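Local coordinates for type 6 secretion amidase effector 2 (Salmonella typhi, PDB 6WIN), which acts as an antibacterial type VI secretion toxin, an amidase that probably cuts peptide bonds in the peptidoglycan of rival bacteria, at residues R103-S112 with I120-Y129; S70-L78 with I85-D93. One frame throughout, in Å; residues are numbered along the deposited sequence.

Contact 1: residues R103-S112 with I120-Y129; sequences RYIRKLHNGS and IRMSNNAEAY
R103 and Y129 grip the carbonyl oxygen of S123 from opposite faces of its plane: R103 NH2 donates to S123 O over 3.2 Å, and Y129 OH donates to the same S123 O over 2.7 Å. The other terminal nitrogen, R103 NH1, meets N124 OD1 at 2.7 Å almost head-on to the amide C=O, with guanidinium and amide planes nearly perpendicular (88°). I105 CD1 lies 3.7 Å from Y129 OH and over one face of the R103 guanidinium, toward its rim. I105 CG2, set anti to the backbone N, presses instead on the chain at N124–A126. One backbone bond, A126 N to R106 O (2.9 Å), ties strand 101-106 to the returning loop. Further on, the L108 methyls lie against two guanidinium groups: CD1 over the centre of that of R121, CD2 over one face of that of R106, toward its rim. The E127 carboxylate is held at both oxygens. K107 NZ forms a salt bridge to E127 OE1 (2.6 Å), meeting it from above the carboxylate plane, while S112 OG donates to E127 OE2 on the syn side at 2.7 Å. K107 NZ also donates to L108 O, and a water joins E127 OE1 to N125 OD1 and L108 N. N125 OD1 accepts from E127 N, closing an Asx turn, while N125 ND2 bridges G111 O (3.0 Å) and I120 O. The Asx turn is thereby docked against the type II beta turn L108–G111 that follows the sheet's edge strand.

Contact 2: residues S70-L78 with I85-D93; sequences SGNHAAFFL and IWVMDQWKD
H73 NE2 donates to D89 OD2 (2.7 Å) on the anti side of the carboxylate, whose plane stands 79° from the imidazole ring; OD1 of the same carboxylate forms a salt bridge with K97. H73 carries CG anti to its backbone N (chi1 -168°), which extends the ring across to the second strand. The rotamer of D89, with CG between backbone N and carbonyl carbon (chi1 59°), brings the carboxylate carbon to the edges of both the H73 and the W91 rings. W91 meets H73 obliquely, CE3 to CE1 at 4.0 Å. Farther along, F76 and M88 form an antiparallel hydrogen-bonded pair, F76 N to M88 O 2.9 Å and M88 N to F76 O 2.8 Å. F77 and V87 are the adjoining non-hydrogen-bonded pair. The selenomethionine M88 bends at chi2 and chi3, and its CE methyl packs on L78 CD1 at 3.9 Å. L78 lies across the backbone of V87 and M88. On the face of F77 and V87, A75 CB nestles against V87 CB (3.7 Å), and the F77 ring presents its edge to I85 CG2. C23 of helix 23-30 touches H73, consistent with the Cys-His site of papain-like amidases. The hairpin lies between strand 56-59, whose I57 packs on F77 and V87, and strand 101-106, with helix 23-30 covering F76 through L26 and I27.

How the contacts relate
Contact 2 comes first along the chain and closes before contact 1 opens; their centres lie about 12 Å apart. Both belong to one antiparallel sheet, in which strand 84-89 stands between strand 74-81 and the outermost strand 101-106. Contact 2 is the buried hairpin near the middle of the protein, whereas contact 1 is the partly buried loop layer folded back from that edge strand. They meet directly: I105 O lies 2.7 Å from I85 N, a probable backbone bond, Y129 packs on H73, and R103 NE forms a salt bridge with D89 OD2. R103 thus joins S123 and N124 of the returning loop to the D89–H73 pair, probably near the active site.

Contact 1: residues R103-S112 with I120-Y129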
loop_
_atom_site.group_PDB
_atom_site.type_symbol
_atom_site.label_atom_id
_atom_site.label_comp_id
_atom_site.label_asym_id
_atom_site.label_seq_id
_atom_site.Cartn_x
_atom_site.Cartn_y
_atom_site.Cartn_z
ATOM N N ARG A 103 2.272 -3.641 -10.580
ATOM C CA ARG A 103 3.047 -2.518 -11.082
ATOM C C ARG A 103 4.279 -2.313 -10.206
ATOM O O ARG A 103 4.334 -2.745 -9.050
ATOM C CB ARG A 103 2.211 -1.232 -11.162
ATOM C CG ARG A 103 1.850 -0.613 -9.808
ATOM C CD ARG A 103 1.142 0.724 -10.006
ATOM N NE ARG A 103 0.743 1.329 -8.738
ATOM C CZ ARG A 103 1.224 2.472 -8.261
ATOM N NH1 ARG A 103 2.132 3.154 -8.946
ATOM N NH2 ARG A 103 0.785 2.939 -7.093
ATOM N N TYR A 104 5.273 -1.646 -10.790
ATOM C CA TYR A 104 6.572 -1.411 -10.178
ATOM C C TYR A 104 6.581 -0.003 -9.612
ATOM O O TYR A 104 6.352 0.964 -10.351
ATOM C CB TYR A 104 7.678 -1.560 -11.217
ATOM C CG TYR A 104 9.114 -1.581 -10.719
ATOM C CD1 TYR A 104 9.540 -2.541 -9.823
ATOM C CD2 TYR A 104 10.056 -0.692 -11.226
ATOM C CE1 TYR A 104 10.848 -2.593 -9.399
ATOM C CE2 TYR A 104 11.380 -0.738 -10.816
ATOM C CZ TYR A 104 11.764 -1.694 -9.907
ATOM O OH TYR A 104 13.057 -1.768 -9.489
ATOM N N ILE A 105 6.835 0.106 -8.309
ATOM C CA ILE A 105 6.942 1.380 -7.615
ATOM C C ILE A 105 8.413 1.577 -7.273
ATOM O O ILE A 105 8.990 0.786 -6.519
ATOM C CB ILE A 105 6.056 1.410 -6.360
ATOM C CG1 ILE A 105 4.612 1.045 -6.727
ATOM C CG2 ILE A 105 6.138 2.767 -5.665
ATOM C CD1 ILE A 105 3.602 1.268 -5.592
ATOM N N ARG A 106 9.023 2.609 -7.851
ATOM C CA ARG A 106 10.454 2.827 -7.722
ATOM C C ARG A 106 10.824 3.586 -6.452
ATOM O O ARG A 106 10.066 4.417 -5.946
ATOM C CB ARG A 106 10.986 3.600 -8.921
ATOM C CG ARG A 106 10.468 3.098 -10.242
ATOM C CD ARG A 106 11.521 3.226 -11.288
ATOM N NE ARG A 106 12.236 4.509 -11.230
ATOM C CZ ARG A 106 11.671 5.698 -11.424
ATOM N NH1 ARG A 106 12.413 6.800 -11.353
ATOM N NH2 ARG A 106 10.370 5.788 -11.697
ATOM N N LYS A 107 12.016 3.286 -5.951
ATOM C CA LYS A 107 12.711 4.199 -5.062
ATOM C C LYS A 107 13.228 5.363 -5.897
ATOM O O LYS A 107 13.999 5.168 -6.843
ATOM C CB LYS A 107 13.849 3.483 -4.342
ATOM C CG LYS A 107 14.478 4.304 -3.208
ATOM C CD LYS A 107 15.898 4.704 -3.553
ATOM C CE LYS A 107 16.535 5.525 -2.425
ATOM N NZ LYS A 107 15.925 6.897 -2.322
ATOM N N LEU A 108 12.747 6.558 -5.595
ATOM C CA LEU A 108 13.073 7.746 -6.364
ATOM C C LEU A 108 14.383 8.355 -5.869
ATOM O O LEU A 108 14.785 8.168 -4.719
ATOM C CB LEU A 108 11.934 8.762 -6.249
ATOM C CG LEU A 108 10.560 8.171 -6.558
ATOM C CD1 LEU A 108 9.470 9.220 -6.417
ATOM C CD2 LEU A 108 10.572 7.578 -7.960
ATOM N N HIS A 109 15.054 9.087 -6.757
ATOM C CA HIS A 109 16.214 9.865 -6.344
ATOM C C HIS A 109 15.798 10.888 -5.291
ATOM O O HIS A 109 14.856 11.659 -5.496
ATOM C CB HIS A 109 16.834 10.563 -7.553
ATOM C CG HIS A 109 17.538 9.637 -8.494
ATOM N ND1 HIS A 109 18.659 8.917 -8.134
ATOM C CD2 HIS A 109 17.283 9.314 -9.783
ATOM C CE1 HIS A 109 19.067 8.195 -9.161
ATOM N NE2 HIS A 109 18.248 8.416 -10.174
ATOM N N ASN A 110 16.493 10.880 -4.152
ATOM C CA ASN A 110 16.196 11.800 -3.046
ATOM C C ASN A 110 14.705 11.787 -2.699
ATOM O O ASN A 110 14.079 12.832 -2.505
ATOM C CB ASN A 110 16.679 13.220 -3.375
ATOM C CG ASN A 110 16.768 14.124 -2.143
ATOM O OD1 ASN A 110 16.499 13.705 -1.015
ATOM N ND2 ASN A 110 17.145 15.379 -2.367
ATOM N N GLY A 111 14.126 10.588 -2.632
ATOM C CA GLY A 111 12.709 10.413 -2.365
ATOM C C GLY A 111 12.353 10.111 -0.927
ATOM O O GLY A 111 11.204 9.746 -0.652
ATOM N N SER A 112 13.293 10.257 0.001
ATOM C CA SER A 112 13.048 9.908 1.392
ATOM C C SER A 112 12.091 10.905 2.031
ATOM O O SER A 112 11.831 11.993 1.497
ATOM C CB SER A 112 14.364 9.856 2.171
ATOM O OG SER A 112 15.197 8.810 1.683
ATOM N N ILE A 120 7.572 13.138 -1.943
ATOM C CA ILE A 120 7.292 13.488 -3.336
ATOM C C ILE A 120 6.641 12.295 -4.037
ATOM O O ILE A 120 6.964 11.134 -3.758
ATOM C CB ILE A 120 8.568 13.915 -4.087
ATOM C CG1 ILE A 120 9.623 12.806 -4.030
ATOM C CG2 ILE A 120 9.130 15.196 -3.512
ATOM C CD1 ILE A 120 10.507 12.733 -5.271
ATOM N N ARG A 121 5.714 12.595 -4.953
ATOM C CA ARG A 121 5.008 11.611 -5.789
ATOM C C ARG A 121 4.629 10.359 -4.994
ATOM O O ARG A 121 4.930 9.224 -5.372
ATOM C CB ARG A 121 5.837 11.257 -7.027
ATOM C CG ARG A 121 6.140 12.466 -7.904
ATOM C CD ARG A 121 7.497 12.356 -8.589
ATOM N NE ARG A 121 7.564 11.178 -9.446
ATOM C CZ ARG A 121 8.651 10.772 -10.094
ATOM N NH1 ARG A 121 8.599 9.670 -10.838
ATOM N NH2 ARG A 121 9.784 11.461 -10.003
HETATM N N MSE A 122 3.930 10.585 -3.885
HETATM C CA MSE A 122 3.873 9.626 -2.779
HETATM C C MSE A 122 3.427 8.217 -3.191
HETATM O O MSE A 122 4.110 7.238 -2.884
HETATM C CB MSE A 122 2.968 10.191 -1.678
HETATM C CG MSE A 122 3.351 9.744 -0.294
HETATM SE SE MSE A 122 2.000 10.094 1.037
HETATM C CE MSE A 122 2.736 11.916 1.421
ATOM N N SER A 123 2.306 8.119 -3.915
ATOM C CA SER A 123 1.798 6.814 -4.340
ATOM C C SER A 123 2.751 6.088 -5.287
ATOM O O SER A 123 2.660 4.859 -5.425
ATOM C CB SER A 123 0.438 6.991 -5.012
ATOM O OG SER A 123 0.590 7.680 -6.234
ATOM N N ASN A 124 3.649 6.820 -5.948
ATOM C CA ASN A 124 4.657 6.251 -6.840
ATOM C C ASN A 124 6.054 6.296 -6.222
ATOM O O ASN A 124 7.059 6.260 -6.944
ATOM C CB ASN A 124 4.637 6.980 -8.187
ATOM C CG ASN A 124 3.283 6.894 -8.866
ATOM O OD1 ASN A 124 2.664 5.840 -8.883
ATOM N ND2 ASN A 124 2.807 8.007 -9.403
ATOM N N ASN A 125 6.123 6.353 -4.889
ATOM C CA ASN A 125 7.356 6.477 -4.114
ATOM C C ASN A 125 7.486 5.244 -3.230
ATOM O O ASN A 125 6.766 5.119 -2.233
ATOM C CB ASN A 125 7.320 7.754 -3.266
ATOM C CG ASN A 125 8.657 8.102 -2.657
ATOM O OD1 ASN A 125 9.445 7.226 -2.297
ATOM N ND2 ASN A 125 8.927 9.401 -2.547
ATOM N N ALA A 126 8.426 4.354 -3.567
ATOM C CA ALA A 126 8.590 3.115 -2.810
ATOM C C ALA A 126 8.859 3.356 -1.330
ATOM O O ALA A 126 8.565 2.484 -0.507
ATOM C CB ALA A 126 9.725 2.277 -3.390
ATOM N N GLU A 127 9.452 4.500 -0.973
ATOM C CA GLU A 127 9.798 4.781 0.418
ATOM C C GLU A 127 8.603 5.230 1.252
ATOM O O GLU A 127 8.704 5.263 2.485
ATOM C CB GLU A 127 10.906 5.845 0.472
ATOM C CG GLU A 127 12.246 5.366 -0.105
ATOM C CD GLU A 127 13.371 6.365 0.110
ATOM O OE1 GLU A 127 13.732 7.059 -0.858
ATOM O OE2 GLU A 127 13.884 6.459 1.247
ATOM N N ALA A 128 7.475 5.556 0.616
ATOM C CA ALA A 128 6.281 5.961 1.343
ATOM C C ALA A 128 5.477 4.782 1.884
ATOM O O ALA A 128 4.504 4.998 2.617
ATOM C CB ALA A 128 5.386 6.816 0.441
ATOM N N TYR A 129 5.867 3.551 1.580
ATOM C CA TYR A 129 5.035 2.394 1.870
ATOM C C TYR A 129 5.486 1.695 3.142
ATOM O O TYR A 129 6.675 1.414 3.327
ATOM C CB TYR A 129 5.034 1.418 0.693
ATOM C CG TYR A 129 4.157 1.939 -0.408
ATOM C CD1 TYR A 129 4.659 2.827 -1.371
ATOM C CD2 TYR A 129 2.813 1.590 -0.465
ATOM C CE1 TYR A 129 3.842 3.335 -2.364
ATOM C CE2 TYR A 129 1.987 2.081 -1.452
ATOM C CZ TYR A 129 2.503 2.950 -2.402
ATOM O OH TYR A 129 1.657 3.437 -3.365
HETATM O O HOH W 1 7.417 4.771 -9.064
HETATM O O HOH W 2 11.823 6.974 -3.041
HETATM O O HOH W 3 10.213 12.990 -0.582
#

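Contact 2: residues S70-L78 with I85-D93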
loop_
_atom_site.group_PDB
_atom_site.type_symbol
_atom_site.label_atom_id
_atom_site.label_comp_id
_atom_site.label_asym_id
_atom_site.label_seq_id
_atom_site.Cartn_x
_atom_site.Cartn_y
_atom_site.Cartn_z
ATOM N N SER A 70 -4.130 13.365 -1.954
ATOM C CA SER A 70 -4.481 12.690 -3.199
ATOM C C SER A 70 -3.504 11.575 -3.542
ATOM O O SER A 70 -3.838 10.705 -4.357
ATOM C CB SER A 70 -4.555 13.692 -4.354
ATOM O OG SER A 70 -3.294 14.298 -4.600
ATOM N N GLY A 71 -2.322 11.570 -2.938
ATOM C CA GLY A 71 -1.364 10.512 -3.158
ATOM C C GLY A 71 -1.487 9.299 -2.258
ATOM O O GLY A 71 -0.617 8.424 -2.322
ATOM N N ASN A 72 -2.519 9.207 -1.421
ATOM C CA ASN A 72 -2.657 8.029 -0.574
ATOM C C ASN A 72 -2.949 6.803 -1.433
ATOM O O ASN A 72 -3.578 6.896 -2.490
ATOM C CB ASN A 72 -3.744 8.229 0.497
ATOM C CG ASN A 72 -5.131 8.501 -0.083
ATOM O OD1 ASN A 72 -5.735 7.649 -0.731
ATOM N ND2 ASN A 72 -5.649 9.690 0.180
ATOM N N HIS A 73 -2.447 5.650 -0.991
ATOM C CA HIS A 73 -2.568 4.432 -1.783
ATOM C C HIS A 73 -2.360 3.235 -0.868
ATOM O O HIS A 73 -1.667 3.326 0.144
ATOM C CB HIS A 73 -1.562 4.416 -2.946
ATOM C CG HIS A 73 -1.817 3.345 -3.968
ATOM N ND1 HIS A 73 -2.973 3.289 -4.718
ATOM C CD2 HIS A 73 -1.066 2.289 -4.358
ATOM C CE1 HIS A 73 -2.929 2.235 -5.514
ATOM N NE2 HIS A 73 -1.779 1.615 -5.322
ATOM N N ALA A 74 -2.991 2.121 -1.227
ATOM C CA ALA A 74 -2.844 0.862 -0.512
ATOM C C ALA A 74 -2.687 -0.250 -1.535
ATOM O O ALA A 74 -3.140 -0.120 -2.676
ATOM C CB ALA A 74 -4.040 0.584 0.415
ATOM N N ALA A 75 -2.034 -1.339 -1.134
ATOM C CA ALA A 75 -1.733 -2.396 -2.093
ATOM C C ALA A 75 -1.305 -3.655 -1.352
ATOM O O ALA A 75 -1.105 -3.647 -0.136
ATOM C CB ALA A 75 -0.641 -1.951 -3.080
ATOM N N PHE A 76 -1.175 -4.746 -2.107
ATOM C CA PHE A 76 -0.549 -5.969 -1.617
ATOM C C PHE A 76 0.905 -6.001 -2.072
ATOM O O PHE A 76 1.191 -5.822 -3.258
ATOM C CB PHE A 76 -1.253 -7.229 -2.130
ATOM C CG PHE A 76 -2.685 -7.384 -1.682
ATOM C CD1 PHE A 76 -2.985 -7.836 -0.398
ATOM C CD2 PHE A 76 -3.725 -7.118 -2.552
ATOM C CE1 PHE A 76 -4.297 -8.010 0.004
ATOM C CE2 PHE A 76 -5.045 -7.288 -2.157
ATOM C CZ PHE A 76 -5.327 -7.730 -0.866
ATOM N N PHE A 77 1.817 -6.257 -1.137
ATOM C CA PHE A 77 3.226 -6.393 -1.487
ATOM C C PHE A 77 3.470 -7.680 -2.272
ATOM O O PHE A 77 2.939 -8.739 -1.927
ATOM C CB PHE A 77 4.075 -6.392 -0.220
ATOM C CG PHE A 77 5.524 -6.639 -0.460
ATOM C CD1 PHE A 77 6.343 -5.620 -0.930
ATOM C CD2 PHE A 77 6.082 -7.883 -0.195
ATOM C CE1 PHE A 77 7.708 -5.844 -1.145
ATOM C CE2 PHE A 77 7.435 -8.117 -0.402
ATOM C CZ PHE A 77 8.252 -7.098 -0.876
ATOM N N LEU A 78 4.290 -7.596 -3.324
ATOM C CA LEU A 78 4.672 -8.794 -4.074
ATOM C C LEU A 78 6.156 -9.125 -3.997
ATOM O O LEU A 78 6.507 -10.299 -3.909
ATOM C CB LEU A 78 4.274 -8.672 -5.557
ATOM C CG LEU A 78 2.794 -8.565 -5.927
ATOM C CD1 LEU A 78 2.639 -8.462 -7.449
ATOM C CD2 LEU A 78 1.970 -9.725 -5.363
ATOM N N ILE A 85 9.730 -1.619 -5.595
ATOM C CA ILE A 85 8.879 -2.716 -5.138
ATOM C C ILE A 85 7.824 -3.028 -6.193
ATOM O O ILE A 85 7.353 -2.150 -6.923
ATOM C CB ILE A 85 8.195 -2.403 -3.788
ATOM C CG1 ILE A 85 7.331 -1.143 -3.906
ATOM C CG2 ILE A 85 9.213 -2.232 -2.683
ATOM C CD1 ILE A 85 6.484 -0.855 -2.665
ATOM N N TRP A 86 7.446 -4.295 -6.260
ATOM C CA TRP A 86 6.305 -4.739 -7.050
ATOM C C TRP A 86 5.105 -4.914 -6.122
ATOM O O TRP A 86 5.219 -5.583 -5.093
ATOM C CB TRP A 86 6.628 -6.055 -7.754
ATOM C CG TRP A 86 7.449 -5.897 -8.994
ATOM C CD1 TRP A 86 8.803 -6.054 -9.112
ATOM C CD2 TRP A 86 6.968 -5.563 -10.295
ATOM N NE1 TRP A 86 9.191 -5.841 -10.412
ATOM C CE2 TRP A 86 8.084 -5.533 -11.159
ATOM C CE3 TRP A 86 5.699 -5.292 -10.821
ATOM C CZ2 TRP A 86 7.971 -5.234 -12.516
ATOM C CZ3 TRP A 86 5.589 -4.996 -12.176
ATOM C CH2 TRP A 86 6.719 -4.971 -13.003
ATOM N N VAL A 87 3.971 -4.290 -6.467
ATOM C CA VAL A 87 2.742 -4.412 -5.690
ATOM C C VAL A 87 1.611 -4.907 -6.588
ATOM O O VAL A 87 1.689 -4.856 -7.815
ATOM C CB VAL A 87 2.328 -3.084 -5.012
ATOM C CG1 VAL A 87 3.494 -2.481 -4.218
ATOM C CG2 VAL A 87 1.791 -2.094 -6.047
HETATM N N MSE A 88 0.549 -5.388 -5.949
HETATM C CA MSE A 88 -0.723 -5.707 -6.598
HETATM C C MSE A 88 -1.800 -4.720 -6.127
HETATM O O MSE A 88 -2.045 -4.594 -4.909
HETATM C CB MSE A 88 -1.113 -7.158 -6.276
HETATM C CG MSE A 88 -2.364 -7.691 -6.974
HETATM SE SE MSE A 88 -2.003 -8.055 -8.856
HETATM C CE MSE A 88 -0.832 -9.716 -8.712
ATOM N N ASP A 89 -2.427 -3.990 -7.053
ATOM C CA ASP A 89 -3.348 -2.940 -6.633
ATOM C C ASP A 89 -4.438 -2.708 -7.672
ATOM O O ASP A 89 -4.564 -3.433 -8.665
ATOM C CB ASP A 89 -2.593 -1.637 -6.301
ATOM C CG ASP A 89 -1.775 -1.077 -7.474
ATOM O OD1 ASP A 89 -1.838 -1.610 -8.599
ATOM O OD2 ASP A 89 -1.061 -0.071 -7.248
ATOM N N GLN A 90 -5.260 -1.699 -7.402
ATOM C CA GLN A 90 -6.266 -1.216 -8.330
ATOM C C GLN A 90 -6.516 0.248 -8.001
ATOM O O GLN A 90 -6.114 0.739 -6.945
ATOM C CB GLN A 90 -7.575 -2.020 -8.228
ATOM C CG GLN A 90 -8.498 -1.514 -7.115
ATOM C CD GLN A 90 -9.803 -2.288 -6.996
ATOM O OE1 GLN A 90 -10.023 -3.281 -7.690
ATOM N NE2 GLN A 90 -10.679 -1.832 -6.103
ATOM N N TRP A 91 -7.186 0.945 -8.913
ATOM C CA TRP A 91 -7.790 2.240 -8.608
ATOM C C TRP A 91 -8.869 2.513 -9.654
ATOM O O TRP A 91 -9.139 1.683 -10.531
ATOM C CB TRP A 91 -6.747 3.366 -8.499
ATOM C CG TRP A 91 -5.876 3.643 -9.711
ATOM C CD1 TRP A 91 -6.131 4.535 -10.716
ATOM C CD2 TRP A 91 -4.600 3.054 -10.013
ATOM N NE1 TRP A 91 -5.101 4.525 -11.634
ATOM C CE2 TRP A 91 -4.151 3.625 -11.225
ATOM C CE3 TRP A 91 -3.796 2.099 -9.378
ATOM C CZ2 TRP A 91 -2.930 3.271 -11.818
ATOM C CZ3 TRP A 91 -2.580 1.747 -9.975
ATOM C CH2 TRP A 91 -2.163 2.334 -11.180
ATOM N N LYS A 92 -9.510 3.682 -9.539
ATOM C CA LYS A 92 -10.776 3.910 -10.231
ATOM C C LYS A 92 -10.621 4.092 -11.741
ATOM O O LYS A 92 -11.615 3.966 -12.461
ATOM C CB LYS A 92 -11.487 5.127 -9.631
ATOM N N ASP A 93 -9.416 4.379 -12.236
ATOM C CA ASP A 93 -9.221 4.698 -13.647
ATOM C C ASP A 93 -9.371 3.432 -14.481
ATOM O O ASP A 93 -8.473 2.585 -14.495
ATOM C CB ASP A 93 -7.846 5.329 -13.849
ATOM C CG ASP A 93 -7.621 5.830 -15.263
ATOM O OD1 ASP A 93 -8.437 5.524 -16.160
ATOM O OD2 ASP A 93 -6.615 6.545 -15.476
HETATM O O HOH W 4 -4.957 -1.657 -4.186
#